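Local structure of 4-hydroxybutyrate coenzyme A transferase (Shewanella oneidensis, 2OAS) at residues N290-I295 with Q332-R337; L351-A356 with I407-F412; M209-I214 with T232-D237. The protein probably transfers coenzyme A between carboxylic acids such as acetate and 4-hydroxybutyrate, and holds coenzyme A here as a covalent enzyme adduct. All blocks are in the same frame, centred on the assembly; numbering follows the deposited sequence.

Contact 1: N290-I295 with Q332-R337. With COA (coenzyme A), chain C.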
loop_
_atom_site.group_PDB
_atom_site.type_symbol
_atom_site.label_atom_id
_atom_site.label_comp_id
_atom_site.label_asym_id
_atom_site.label_seq_id
_atom_site.Cartn_x
_atom_site.Cartn_y
_atom_site.Cartn_z
ATOM N N ASN A 290 7.321 -8.332 8.765
ATOM C CA ASN A 290 6.716 -7.703 7.594
ATOM C C ASN A 290 5.896 -6.462 7.942
ATOM O O ASN A 290 4.987 -6.067 7.199
ATOM C CB ASN A 290 5.844 -8.705 6.839
ATOM C CG ASN A 290 6.651 -9.632 5.973
ATOM O OD1 ASN A 290 7.646 -10.206 6.415
ATOM N ND2 ASN A 290 6.229 -9.790 4.723
ATOM N N ASP A 291 6.220 -5.851 9.077
ATOM C CA ASP A 291 5.544 -4.641 9.531
ATOM C C ASP A 291 6.362 -3.423 9.086
ATOM O O ASP A 291 7.479 -3.201 9.567
ATOM C CB ASP A 291 5.408 -4.642 11.053
ATOM C CG ASP A 291 4.430 -3.589 11.546
ATOM O OD1 ASP A 291 4.524 -2.441 11.069
ATOM O OD2 ASP A 291 3.568 -3.903 12.408
ATOM N N THR A 292 5.799 -2.637 8.165
ATOM C CA THR A 292 6.479 -1.463 7.635
ATOM C C THR A 292 6.974 -0.556 8.757
ATOM O O THR A 292 8.014 0.090 8.639
ATOM C CB THR A 292 5.552 -0.659 6.681
ATOM O OG1 THR A 292 4.431 -0.127 7.411
ATOM C CG2 THR A 292 5.038 -1.563 5.565
ATOM N N SER A 293 6.230 -0.516 9.850
ATOM C CA SER A 293 6.608 0.301 10.983
ATOM C C SER A 293 7.932 -0.180 11.592
ATOM O O SER A 293 8.690 0.606 12.179
ATOM C CB SER A 293 5.487 0.271 12.027
ATOM O OG SER A 293 5.917 0.815 13.260
ATOM N N ILE A 294 8.219 -1.471 11.455
ATOM C CA ILE A 294 9.468 -2.029 11.988
ATOM C C ILE A 294 10.591 -1.979 10.955
ATOM O O ILE A 294 11.719 -1.605 11.273
ATOM C CB ILE A 294 9.274 -3.482 12.445
ATOM C CG1 ILE A 294 8.390 -3.499 13.683
ATOM C CG2 ILE A 294 10.616 -4.132 12.734
ATOM C CD1 ILE A 294 8.056 -4.882 14.143
ATOM N N ILE A 295 10.267 -2.346 9.720
ATOM C CA ILE A 295 11.239 -2.355 8.639
ATOM C C ILE A 295 11.946 -1.007 8.454
ATOM O O ILE A 295 13.166 -0.955 8.240
ATOM C CB ILE A 295 10.560 -2.733 7.311
ATOM C CG1 ILE A 295 9.777 -4.033 7.484
ATOM C CG2 ILE A 295 11.599 -2.870 6.211
ATOM C CD1 ILE A 295 9.015 -4.455 6.252
ATOM N N GLN A 332 5.740 -8.038 -0.483
ATOM C CA GLN A 332 6.679 -7.224 -1.239
ATOM C C GLN A 332 6.307 -5.748 -1.122
ATOM O O GLN A 332 7.173 -4.877 -1.151
ATOM C CB GLN A 332 6.672 -7.618 -2.719
ATOM C CG GLN A 332 5.400 -7.218 -3.436
ATOM C CD GLN A 332 5.520 -7.264 -4.948
ATOM O OE1 GLN A 332 4.614 -6.833 -5.664
ATOM N NE2 GLN A 332 6.631 -7.791 -5.441
HETATM N N MSE A 333 5.017 -5.471 -0.986
HETATM C CA MSE A 333 4.566 -4.092 -0.900
HETATM C C MSE A 333 5.026 -3.437 0.395
HETATM O O MSE A 333 5.580 -2.343 0.395
HETATM C CB MSE A 333 3.051 -4.040 -0.998
HETATM C CG MSE A 333 2.528 -2.651 -1.247
HETATM SE SE MSE A 333 0.640 -2.552 -0.891
HETATM C CE MSE A 333 0.751 -2.310 1.013
ATOM N N ASP A 334 4.780 -4.119 1.507
ATOM C CA ASP A 334 5.181 -3.619 2.816
ATOM C C ASP A 334 6.682 -3.339 2.838
ATOM O O ASP A 334 7.120 -2.337 3.402
ATOM C CB ASP A 334 4.818 -4.637 3.890
ATOM C CG ASP A 334 3.340 -4.618 4.242
ATOM O OD1 ASP A 334 2.897 -5.536 4.957
ATOM O OD2 ASP A 334 2.619 -3.692 3.819
ATOM N N PHE A 335 7.467 -4.222 2.220
ATOM C CA PHE A 335 8.919 -4.054 2.169
ATOM C C PHE A 335 9.351 -2.914 1.259
ATOM O O PHE A 335 10.367 -2.255 1.501
ATOM C CB PHE A 335 9.596 -5.349 1.710
ATOM C CG PHE A 335 9.866 -6.305 2.822
ATOM C CD1 PHE A 335 10.807 -5.998 3.802
ATOM C CD2 PHE A 335 9.170 -7.493 2.915
ATOM C CE1 PHE A 335 11.042 -6.867 4.866
ATOM C CE2 PHE A 335 9.396 -8.363 3.974
ATOM C CZ PHE A 335 10.337 -8.048 4.952
ATOM N N ILE A 336 8.576 -2.692 0.204
ATOM C CA ILE A 336 8.863 -1.626 -0.745
ATOM C C ILE A 336 8.529 -0.269 -0.142
ATOM O O ILE A 336 9.218 0.724 -0.415
ATOM C CB ILE A 336 8.087 -1.865 -2.062
ATOM C CG1 ILE A 336 8.718 -3.063 -2.782
ATOM C CG2 ILE A 336 8.114 -0.635 -2.951
ATOM C CD1 ILE A 336 8.066 -3.403 -4.106
ATOM N N ARG A 337 7.486 -0.225 0.684
ATOM C CA ARG A 337 7.096 1.017 1.335
ATOM C C ARG A 337 8.074 1.319 2.473
ATOM O O ARG A 337 8.591 2.430 2.573
ATOM C CB ARG A 337 5.671 0.931 1.905
ATOM C CG ARG A 337 5.148 2.274 2.482
ATOM C CD ARG A 337 5.149 3.372 1.423
ATOM N NE ARG A 337 4.531 4.635 1.831
ATOM C CZ ARG A 337 3.259 4.783 2.210
ATOM N NH1 ARG A 337 2.447 3.735 2.252
ATOM N NH2 ARG A 337 2.793 5.992 2.521
HETATM N N1A COA C . 2.625 -13.178 -18.881
HETATM C C2A COA C . 2.421 -14.570 -19.276
HETATM N N3A COA C . 3.257 -15.538 -18.537
HETATM C C4A COA C . 4.227 -15.121 -17.509
HETATM C C5A COA C . 4.410 -13.745 -17.117
HETATM C C6A COA C . 3.590 -12.753 -17.852
HETATM N N6A COA C . 3.703 -11.373 -17.555
HETATM N N7A COA C . 5.378 -13.648 -16.131
HETATM C C8A COA C . 5.773 -14.977 -15.898
HETATM N N9A COA C . 5.082 -15.896 -16.721
HETATM C C1B COA C . 5.221 -17.337 -16.783
HETATM C C2B COA C . 6.625 -17.966 -17.042
HETATM O O2B COA C . 6.737 -18.535 -18.298
HETATM C C3B COA C . 6.880 -18.956 -15.906
HETATM O O3B COA C . 7.173 -20.286 -16.440
HETATM P P3B COA C . 7.487 -21.546 -15.534
HETATM O O7A COA C . 8.612 -21.367 -14.595
HETATM O O8A COA C . 6.271 -21.887 -14.736
HETATM O O9A COA C . 7.751 -22.678 -16.411
HETATM C C4B COA C . 5.694 -18.916 -15.019
HETATM O O4B COA C . 4.741 -17.975 -15.542
HETATM C C5B COA C . 6.400 -18.612 -13.629
HETATM O O5B COA C . 7.051 -17.330 -13.638
HETATM P P1A COA C . 8.425 -16.898 -12.811
HETATM O O1A COA C . 9.567 -17.723 -13.095
HETATM O O2A COA C . 8.816 -15.464 -13.089
HETATM O O3A COA C . 7.950 -17.046 -11.312
HETATM P P2A COA C . 8.852 -16.734 -10.084
HETATM O O4A COA C . 8.991 -17.938 -9.270
HETATM O O5A COA C . 10.176 -16.298 -10.489
HETATM O O6A COA C . 8.400 -15.587 -9.285
HETATM C CBP COA C . 6.736 -13.864 -8.477
HETATM C CCP COA C . 7.926 -14.263 -9.526
HETATM C CDP COA C . 5.722 -14.888 -9.098
HETATM C CEP COA C . 6.218 -12.382 -8.730
HETATM C CAP COA C . 7.082 -14.253 -6.875
HETATM O OAP COA C . 8.197 -13.342 -6.624
HETATM C C9P COA C . 5.962 -13.910 -5.886
HETATM O O9P COA C . 5.295 -14.830 -5.439
HETATM N N8P COA C . 5.783 -12.547 -5.538
HETATM C C7P COA C . 4.855 -11.873 -4.640
HETATM C C6P COA C . 5.470 -11.006 -3.481
HETATM C C5P COA C . 5.830 -11.740 -2.255
HETATM O O5P COA C . 5.585 -11.259 -1.143
HETATM N N4P COA C . 6.455 -13.019 -2.472
HETATM C C3P COA C . 6.931 -14.036 -1.546
HETATM C C2P COA C . 7.874 -13.547 -0.383
HETATM S S1P COA C . 7.299 -14.056 1.263
#
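I295 holds CG1 anti to its carbonyl carbon (chi1 -52°), and its CD1 lies over the ring of F335. CD1 sits over one face, 3.8 Å from the F335 ring centroid, a CH-pi contact. N290 also has CG anti to its carbonyl carbon, and its amide meets the ring obliquely. The two planes are 78° apart, with N290 OD1 3.5 Å from F335 CE2. OD1 is buried and has no polar partner in the model. T292 reaches across with its methyl, and CG2 comes 3.1 Å from D334 O.

The contact joins two helix beginnings. D291 N-caps helix 292-295: its OD1 accepts from S293 N at 2.8 Å. Q332 opens helix 332-341, and its side chain packs on coenzyme A, with CB 3.7 Å from C6P of the ligand. An alanine in place of F335 would probably open a gap between I295 CD1 and the N290 amide and allow that amide to turn.

D334 OD1 lies 3.1 Å from N290 O. Both atoms are acceptors, so no bond links them. D334 OD1 is hydrogen-bonded to S98 OG, while D334 OD2 forms a salt bridge with R337 of the second subunit.

Contact 2: L351-A356 with I407-F412. With COA (coenzyme A), chain C.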
loop_
_atom_site.group_PDB
_atom_site.type_symbol
_atom_site.label_atom_id
_atom_site.label_comp_id
_atom_site.label_asym_id
_atom_site.label_seq_id
_atom_site.Cartn_x
_atom_site.Cartn_y
_atom_site.Cartn_z
ATOM N N LEU A 351 12.830 -8.342 -12.723
ATOM C CA LEU A 351 12.163 -9.389 -13.483
ATOM C C LEU A 351 12.708 -9.470 -14.898
ATOM O O LEU A 351 13.261 -8.507 -15.420
ATOM C CB LEU A 351 10.662 -9.138 -13.528
ATOM C CG LEU A 351 10.139 -8.000 -14.407
ATOM C CD1 LEU A 351 8.635 -7.962 -14.258
ATOM C CD2 LEU A 351 10.740 -6.665 -14.010
ATOM N N PRO A 352 12.592 -10.642 -15.531
ATOM C CA PRO A 352 13.082 -10.812 -16.910
ATOM C C PRO A 352 12.266 -9.928 -17.856
ATOM O O PRO A 352 11.070 -9.790 -17.674
ATOM C CB PRO A 352 12.831 -12.294 -17.175
ATOM C CG PRO A 352 12.960 -12.915 -15.818
ATOM C CD PRO A 352 12.208 -11.941 -14.945
ATOM N N SER A 353 12.894 -9.331 -18.858
ATOM C CA SER A 353 12.125 -8.484 -19.775
ATOM C C SER A 353 11.007 -9.275 -20.467
ATOM O O SER A 353 9.993 -8.702 -20.846
ATOM C CB SER A 353 13.028 -7.840 -20.839
ATOM O OG SER A 353 13.555 -8.787 -21.756
ATOM N N THR A 354 11.186 -10.585 -20.632
ATOM C CA THR A 354 10.152 -11.386 -21.291
ATOM C C THR A 354 9.754 -12.640 -20.528
ATOM O O THR A 354 10.210 -12.890 -19.412
ATOM C CB THR A 354 10.590 -11.836 -22.705
ATOM O OG1 THR A 354 11.662 -12.785 -22.592
ATOM C CG2 THR A 354 11.043 -10.641 -23.533
ATOM N N ALA A 355 8.895 -13.434 -21.147
ATOM C CA ALA A 355 8.448 -14.674 -20.546
ATOM C C ALA A 355 7.892 -15.590 -21.627
ATOM O O ALA A 355 7.877 -15.246 -22.809
ATOM C CB ALA A 355 7.382 -14.384 -19.507
ATOM N N ALA A 356 7.436 -16.762 -21.220
ATOM C CA ALA A 356 6.861 -17.705 -22.166
ATOM C C ALA A 356 7.812 -18.002 -23.314
ATOM O O ALA A 356 7.380 -18.216 -24.438
ATOM C CB ALA A 356 5.558 -17.152 -22.708
ATOM N N ILE A 407 14.202 -0.526 -20.839
ATOM C CA ILE A 407 14.716 -1.761 -20.248
ATOM C C ILE A 407 13.870 -2.945 -20.717
ATOM O O ILE A 407 14.085 -4.088 -20.320
ATOM C CB ILE A 407 14.736 -1.716 -18.684
ATOM C CG1 ILE A 407 13.312 -1.594 -18.136
ATOM C CG2 ILE A 407 15.624 -0.568 -18.201
ATOM C CD1 ILE A 407 13.245 -1.557 -16.621
ATOM N N ALA A 408 12.892 -2.661 -21.562
ATOM C CA ALA A 408 12.044 -3.717 -22.100
ATOM C C ALA A 408 12.807 -4.396 -23.236
ATOM O O ALA A 408 13.679 -3.787 -23.850
ATOM C CB ALA A 408 10.742 -3.124 -22.625
ATOM N N HIS A 409 12.495 -5.652 -23.518
ATOM C CA HIS A 409 13.195 -6.345 -24.597
ATOM C C HIS A 409 12.989 -5.564 -25.893
ATOM O O HIS A 409 11.865 -5.181 -26.223
ATOM C CB HIS A 409 12.663 -7.773 -24.749
ATOM C CG HIS A 409 13.495 -8.640 -25.648
ATOM N ND1 HIS A 409 13.524 -8.489 -27.020
ATOM C CD2 HIS A 409 14.316 -9.683 -25.367
ATOM C CE1 HIS A 409 14.322 -9.404 -27.543
ATOM N NE2 HIS A 409 14.814 -10.141 -26.562
ATOM N N PRO A 410 14.079 -5.318 -26.639
ATOM C CA PRO A 410 14.001 -4.577 -27.900
ATOM C C PRO A 410 12.956 -5.076 -28.911
ATOM O O PRO A 410 12.521 -4.317 -29.768
ATOM C CB PRO A 410 15.437 -4.642 -28.428
ATOM C CG PRO A 410 15.986 -5.889 -27.789
ATOM C CD PRO A 410 15.450 -5.808 -26.405
ATOM N N ASP A 411 12.542 -6.338 -28.816
ATOM C CA ASP A 411 11.539 -6.838 -29.750
ATOM C C ASP A 411 10.162 -6.234 -29.470
ATOM O O ASP A 411 9.238 -6.421 -30.254
ATOM C CB ASP A 411 11.429 -8.375 -29.703
ATOM C CG ASP A 411 12.640 -9.082 -30.319
ATOM O OD1 ASP A 411 13.426 -8.417 -31.044
ATOM O OD2 ASP A 411 12.789 -10.311 -30.089
ATOM N N PHE A 412 10.011 -5.521 -28.359
ATOM C CA PHE A 412 8.718 -4.923 -28.048
ATOM C C PHE A 412 8.755 -3.398 -27.888
ATOM O O PHE A 412 7.719 -2.772 -27.654
ATOM C CB PHE A 412 8.120 -5.525 -26.773
ATOM C CG PHE A 412 8.034 -7.025 -26.782
ATOM C CD1 PHE A 412 9.010 -7.797 -26.152
ATOM C CD2 PHE A 412 6.964 -7.668 -27.388
ATOM C CE1 PHE A 412 8.923 -9.186 -26.124
ATOM C CE2 PHE A 412 6.862 -9.065 -27.371
ATOM C CZ PHE A 412 7.848 -9.824 -26.732
HETATM N N1A COA C . 2.625 -13.178 -18.881
HETATM C C2A COA C . 2.421 -14.570 -19.276
HETATM N N3A COA C . 3.257 -15.538 -18.537
HETATM C C4A COA C . 4.227 -15.121 -17.509
HETATM C C5A COA C . 4.410 -13.745 -17.117
HETATM C C6A COA C . 3.590 -12.753 -17.852
HETATM N N6A COA C . 3.703 -11.373 -17.555
HETATM N N7A COA C . 5.378 -13.648 -16.131
HETATM C C8A COA C . 5.773 -14.977 -15.898
HETATM N N9A COA C . 5.082 -15.896 -16.721
HETATM C C1B COA C . 5.221 -17.337 -16.783
HETATM C C2B COA C . 6.625 -17.966 -17.042
HETATM O O2B COA C . 6.737 -18.535 -18.298
HETATM C C3B COA C . 6.880 -18.956 -15.906
HETATM O O3B COA C . 7.173 -20.286 -16.440
HETATM P P3B COA C . 7.487 -21.546 -15.534
HETATM O O7A COA C . 8.612 -21.367 -14.595
HETATM O O8A COA C . 6.271 -21.887 -14.736
HETATM O O9A COA C . 7.751 -22.678 -16.411
HETATM C C4B COA C . 5.694 -18.916 -15.019
HETATM O O4B COA C . 4.741 -17.975 -15.542
HETATM C C5B COA C . 6.400 -18.612 -13.629
HETATM O O5B COA C . 7.051 -17.330 -13.638
HETATM P P1A COA C . 8.425 -16.898 -12.811
HETATM O O1A COA C . 9.567 -17.723 -13.095
HETATM O O2A COA C . 8.816 -15.464 -13.089
HETATM O O3A COA C . 7.950 -17.046 -11.312
HETATM P P2A COA C . 8.852 -16.734 -10.084
HETATM O O4A COA C . 8.991 -17.938 -9.270
HETATM O O5A COA C . 10.176 -16.298 -10.489
HETATM O O6A COA C . 8.400 -15.587 -9.285
HETATM C CBP COA C . 6.736 -13.864 -8.477
HETATM C CCP COA C . 7.926 -14.263 -9.526
HETATM C CDP COA C . 5.722 -14.888 -9.098
HETATM C CEP COA C . 6.218 -12.382 -8.730
HETATM C CAP COA C . 7.082 -14.253 -6.875
HETATM O OAP COA C . 8.197 -13.342 -6.624
HETATM C C9P COA C . 5.962 -13.910 -5.886
HETATM O O9P COA C . 5.295 -14.830 -5.439
HETATM N N8P COA C . 5.783 -12.547 -5.538
HETATM C C7P COA C . 4.855 -11.873 -4.640
HETATM C C6P COA C . 5.470 -11.006 -3.481
HETATM C C5P COA C . 5.830 -11.740 -2.255
HETATM O O5P COA C . 5.585 -11.259 -1.143
HETATM N N4P COA C . 6.455 -13.019 -2.472
HETATM C C3P COA C . 6.931 -14.036 -1.546
HETATM C C2P COA C . 7.874 -13.547 -0.383
HETATM S S1P COA C . 7.299 -14.056 1.263
HETATM O O HOH W 1 10.088 -6.682 -22.585
#
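T354 and H409 carry the apolar part of this contact. T354 CG2, anti to its own carbonyl carbon, touches H409 CB at 3.5 Å. The same methyl lies at the edge of the F412 ring, 3.7 Å from CE1. The two side chains cross at about a right angle, and the methyl lies near the ring plane. S353 adds a close approach of its hydroxyl. S353 OG sits between its backbone N and carbonyl carbon (chi1 68°), which puts it near the plane of the H409 ring, at the edge. Its nearest atom there is H409 CB at 3.3 Å.

No direct hydrogen bond crosses between 351-356 and 407-412. One water does the bridging: it donates to S353 O at 2.7 Å and accepts from H409 N at 2.8 Å. This ties the backbone just before strand 354-355 to the start of helix 410-422. H409 is the N-cap of that helix. Its ND1 takes the N-H of D411 almost in the ring plane, with an N-H...N angle of 166°. This capping bond fixes the rotation of the imidazole. Y387 packs edge-to-face with the same ring.

Strand 354-355 pairs antiparallel with strand 360-361 and also reaches the ligand. A355 CB rests 3.8 Å from C4A of the coenzyme A adenine. A356 N gives a weak hydrogen bond of 3.5 Å to O2B of the coenzyme A ribose. R362, which bonds coenzyme A through NH1, also pairs with the backbone of S353.

Contact 3: M209-I214 with T232-D237. With COA (coenzyme A), chain C.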
loop_
_atom_site.group_PDB
_atom_site.type_symbol
_atom_site.label_atom_id
_atom_site.label_comp_id
_atom_site.label_asym_id
_atom_site.label_seq_id
_atom_site.Cartn_x
_atom_site.Cartn_y
_atom_site.Cartn_z
HETATM N N MSE A 209 15.248 -10.036 0.378
HETATM C CA MSE A 209 15.079 -10.724 -0.899
HETATM C C MSE A 209 14.297 -12.017 -0.850
HETATM O O MSE A 209 13.962 -12.519 0.215
HETATM C CB MSE A 209 16.428 -11.084 -1.480
HETATM C CG MSE A 209 17.226 -9.940 -1.996
HETATM SE SE MSE A 209 18.868 -10.690 -2.608
HETATM C CE MSE A 209 20.009 -9.926 -1.226
ATOM N N GLY A 210 14.052 -12.562 -2.041
ATOM C CA GLY A 210 13.345 -13.819 -2.180
ATOM C C GLY A 210 14.264 -14.910 -2.722
ATOM O O GLY A 210 15.481 -14.721 -2.787
ATOM N N ILE A 211 13.684 -16.048 -3.108
ATOM C CA ILE A 211 14.432 -17.181 -3.653
ATOM C C ILE A 211 14.346 -17.225 -5.170
ATOM O O ILE A 211 13.363 -16.786 -5.766
ATOM C CB ILE A 211 13.899 -18.536 -3.116
ATOM C CG1 ILE A 211 12.372 -18.487 -3.014
ATOM C CG2 ILE A 211 14.526 -18.856 -1.773
ATOM C CD1 ILE A 211 11.722 -19.811 -2.637
ATOM N N GLY A 212 15.384 -17.769 -5.793
ATOM C CA GLY A 212 15.407 -17.870 -7.236
ATOM C C GLY A 212 16.757 -17.537 -7.828
ATOM O O GLY A 212 17.711 -17.195 -7.121
ATOM N N ALA A 213 16.823 -17.627 -9.152
ATOM C CA ALA A 213 18.038 -17.349 -9.905
ATOM C C ALA A 213 18.454 -15.882 -9.793
ATOM O O ALA A 213 19.633 -15.579 -9.613
ATOM C CB ALA A 213 17.817 -17.715 -11.366
ATOM N N ILE A 214 17.484 -14.981 -9.907
ATOM C CA ILE A 214 17.770 -13.555 -9.818
ATOM C C ILE A 214 18.432 -13.215 -8.482
ATOM O O ILE A 214 19.542 -12.687 -8.447
ATOM C CB ILE A 214 16.481 -12.731 -10.007
ATOM C CG1 ILE A 214 15.936 -12.988 -11.413
ATOM C CG2 ILE A 214 16.754 -11.252 -9.771
ATOM C CD1 ILE A 214 14.619 -12.303 -11.713
ATOM N N THR A 232 14.548 -9.859 6.295
ATOM C CA THR A 232 13.761 -10.286 5.163
ATOM C C THR A 232 12.620 -11.244 5.505
ATOM O O THR A 232 12.525 -11.754 6.619
ATOM C CB THR A 232 14.729 -10.937 4.143
ATOM O OG1 THR A 232 14.017 -11.480 3.029
ATOM C CG2 THR A 232 15.530 -12.021 4.828
ATOM N N GLU A 233 11.763 -11.443 4.532
ATOM C CA GLU A 233 10.651 -12.375 4.675
ATOM C C GLU A 233 11.149 -13.815 4.745
ATOM O O GLU A 233 10.605 -14.657 5.421
ATOM C CB GLU A 233 9.883 -12.493 3.356
ATOM C CG GLU A 233 8.448 -11.999 3.426
ATOM C CD GLU A 233 7.569 -12.606 2.352
ATOM O OE1 GLU A 233 6.628 -11.922 1.894
ATOM N N LEU A 234 12.264 -14.049 4.039
ATOM C CA LEU A 234 12.883 -15.374 4.042
ATOM C C LEU A 234 14.267 -15.283 3.414
ATOM O O LEU A 234 14.606 -14.264 2.814
ATOM C CB LEU A 234 12.043 -16.385 3.239
ATOM C CG LEU A 234 12.206 -16.335 1.707
ATOM C CD1 LEU A 234 11.580 -17.570 1.015
ATOM C CD2 LEU A 234 11.580 -15.050 1.210
ATOM N N PHE A 235 15.063 -16.335 3.560
ATOM C CA PHE A 235 16.390 -16.340 2.959
ATOM C C PHE A 235 16.810 -17.760 2.614
ATOM O O PHE A 235 16.244 -18.721 3.134
ATOM C CB PHE A 235 17.409 -15.678 3.893
ATOM C CG PHE A 235 17.783 -16.503 5.092
ATOM C CD1 PHE A 235 18.870 -17.370 5.043
ATOM C CD2 PHE A 235 17.085 -16.371 6.286
ATOM C CE1 PHE A 235 19.257 -18.091 6.164
ATOM C CE2 PHE A 235 17.462 -17.091 7.416
ATOM C CZ PHE A 235 18.553 -17.951 7.353
ATOM N N SER A 236 17.772 -17.899 1.709
ATOM C CA SER A 236 18.237 -19.222 1.328
ATOM C C SER A 236 19.740 -19.284 1.355
ATOM O O SER A 236 20.398 -18.430 1.947
ATOM C CB SER A 236 17.753 -19.604 -0.074
ATOM O OG SER A 236 18.198 -20.913 -0.410
ATOM N N ASP A 237 20.271 -20.305 0.695
ATOM C CA ASP A 237 21.699 -20.544 0.628
ATOM C C ASP A 237 22.480 -19.337 0.158
ATOM O O ASP A 237 23.623 -19.142 0.560
ATOM C CB ASP A 237 21.961 -21.737 -0.285
ATOM C CG ASP A 237 21.404 -23.035 0.283
ATOM O OD1 ASP A 237 22.147 -23.740 0.998
ATOM O OD2 ASP A 237 20.218 -23.332 0.026
HETATM N N1A COA C . 2.625 -13.178 -18.881
HETATM C C2A COA C . 2.421 -14.570 -19.276
HETATM N N3A COA C . 3.257 -15.538 -18.537
HETATM C C4A COA C . 4.227 -15.121 -17.509
HETATM C C5A COA C . 4.410 -13.745 -17.117
HETATM C C6A COA C . 3.590 -12.753 -17.852
HETATM N N6A COA C . 3.703 -11.373 -17.555
HETATM N N7A COA C . 5.378 -13.648 -16.131
HETATM C C8A COA C . 5.773 -14.977 -15.898
HETATM N N9A COA C . 5.082 -15.896 -16.721
HETATM C C1B COA C . 5.221 -17.337 -16.783
HETATM C C2B COA C . 6.625 -17.966 -17.042
HETATM O O2B COA C . 6.737 -18.535 -18.298
HETATM C C3B COA C . 6.880 -18.956 -15.906
HETATM O O3B COA C . 7.173 -20.286 -16.440
HETATM P P3B COA C . 7.487 -21.546 -15.534
HETATM O O7A COA C . 8.612 -21.367 -14.595
HETATM O O8A COA C . 6.271 -21.887 -14.736
HETATM O O9A COA C . 7.751 -22.678 -16.411
HETATM C C4B COA C . 5.694 -18.916 -15.019
HETATM O O4B COA C . 4.741 -17.975 -15.542
HETATM C C5B COA C . 6.400 -18.612 -13.629
HETATM O O5B COA C . 7.051 -17.330 -13.638
HETATM P P1A COA C . 8.425 -16.898 -12.811
HETATM O O1A COA C . 9.567 -17.723 -13.095
HETATM O O2A COA C . 8.816 -15.464 -13.089
HETATM O O3A COA C . 7.950 -17.046 -11.312
HETATM P P2A COA C . 8.852 -16.734 -10.084
HETATM O O4A COA C . 8.991 -17.938 -9.270
HETATM O O5A COA C . 10.176 -16.298 -10.489
HETATM O O6A COA C . 8.400 -15.587 -9.285
HETATM C CBP COA C . 6.736 -13.864 -8.477
HETATM C CCP COA C . 7.926 -14.263 -9.526
HETATM C CDP COA C . 5.722 -14.888 -9.098
HETATM C CEP COA C . 6.218 -12.382 -8.730
HETATM C CAP COA C . 7.082 -14.253 -6.875
HETATM O OAP COA C . 8.197 -13.342 -6.624
HETATM C C9P COA C . 5.962 -13.910 -5.886
HETATM O O9P COA C . 5.295 -14.830 -5.439
HETATM N N8P COA C . 5.783 -12.547 -5.538
HETATM C C7P COA C . 4.855 -11.873 -4.640
HETATM C C6P COA C . 5.470 -11.006 -3.481
HETATM C C5P COA C . 5.830 -11.740 -2.255
HETATM O O5P COA C . 5.585 -11.259 -1.143
HETATM N N4P COA C . 6.455 -13.019 -2.472
HETATM C C3P COA C . 6.931 -14.036 -1.546
HETATM C C2P COA C . 7.874 -13.547 -0.383
HETATM S S1P COA C . 7.299 -14.056 1.263
HETATM O O HOH W 2 16.731 -15.020 0.144
#
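T232 OG1 is gripped from two sides of the contact. It donates to L234 O at 2.9 Å and accepts from M209 N at 3.3 Å. The bond from M209 is bent, with an N-H...O angle of 144°. OG1 lies anti to the T232 backbone N (chi1 176°), which brings it within bonding distance of M209 N. The bond to L234 O lies within 232-237, so one hydroxyl both braces its own loop and ties it to 209-214. M209 O and L234 O come within 3.2 Å of each other. Both are acceptors and do not bond. A water donates to G210 O at 3.2 Å and, weakly, to L234 O.

Apolar contacts complete the join. L234 CD2 lies 4.0 Å from G210 CA, and its other methyl, CD1, lies near I211 CG1. Farther along, I211 CG2 meets S236 CB at 3.7 Å. The hydroxyl of S236 is hydrogen-bonded to L266 O. G212 is at the N-cap position of helix 213-220.

The two segments follow the ends of strands 206-208 and 229-230. These are parallel neighbours linked through helix 213-220, a beta-alpha-beta crossover. T232 and L234 flank E233, whose chain starts toward 209-214 but ends at coenzyme A. E233 CD is joined to S1P of coenzyme A by a covalent bond of 1.8 Å, and OE1 is the one side-chain oxygen modelled. This is consistent with a glutamyl-CoA thioester, the intermediate characteristic of the active site of CoA transferases that work through a glutamate.

Overall arrangement
Along the chain contact 3 closes first, then contact 1, then contact 2. All three lie along one coenzyme A, from the covalent glutamate to the adenine. Contact 3 holds its sulfur end, contact 1 packs on its pantetheine arm, and contact 2 lies at its adenine and ribose. Contacts 1 and 3 (centres 16 Å apart) meet directly: N290 lies against the side chain of E233, F335 against its backbone. Contacts 2 and 3 (centres 23 Å) touch where P352 meets I214. Contacts 1 and 2 (centres 28 Å) do not touch. In the six-stranded mixed sheet, strands 206-208 and 229-230 lead into contact 3 and strand 346-350 into contact 2; helix 332-341 of contact 1 packs on 346-350.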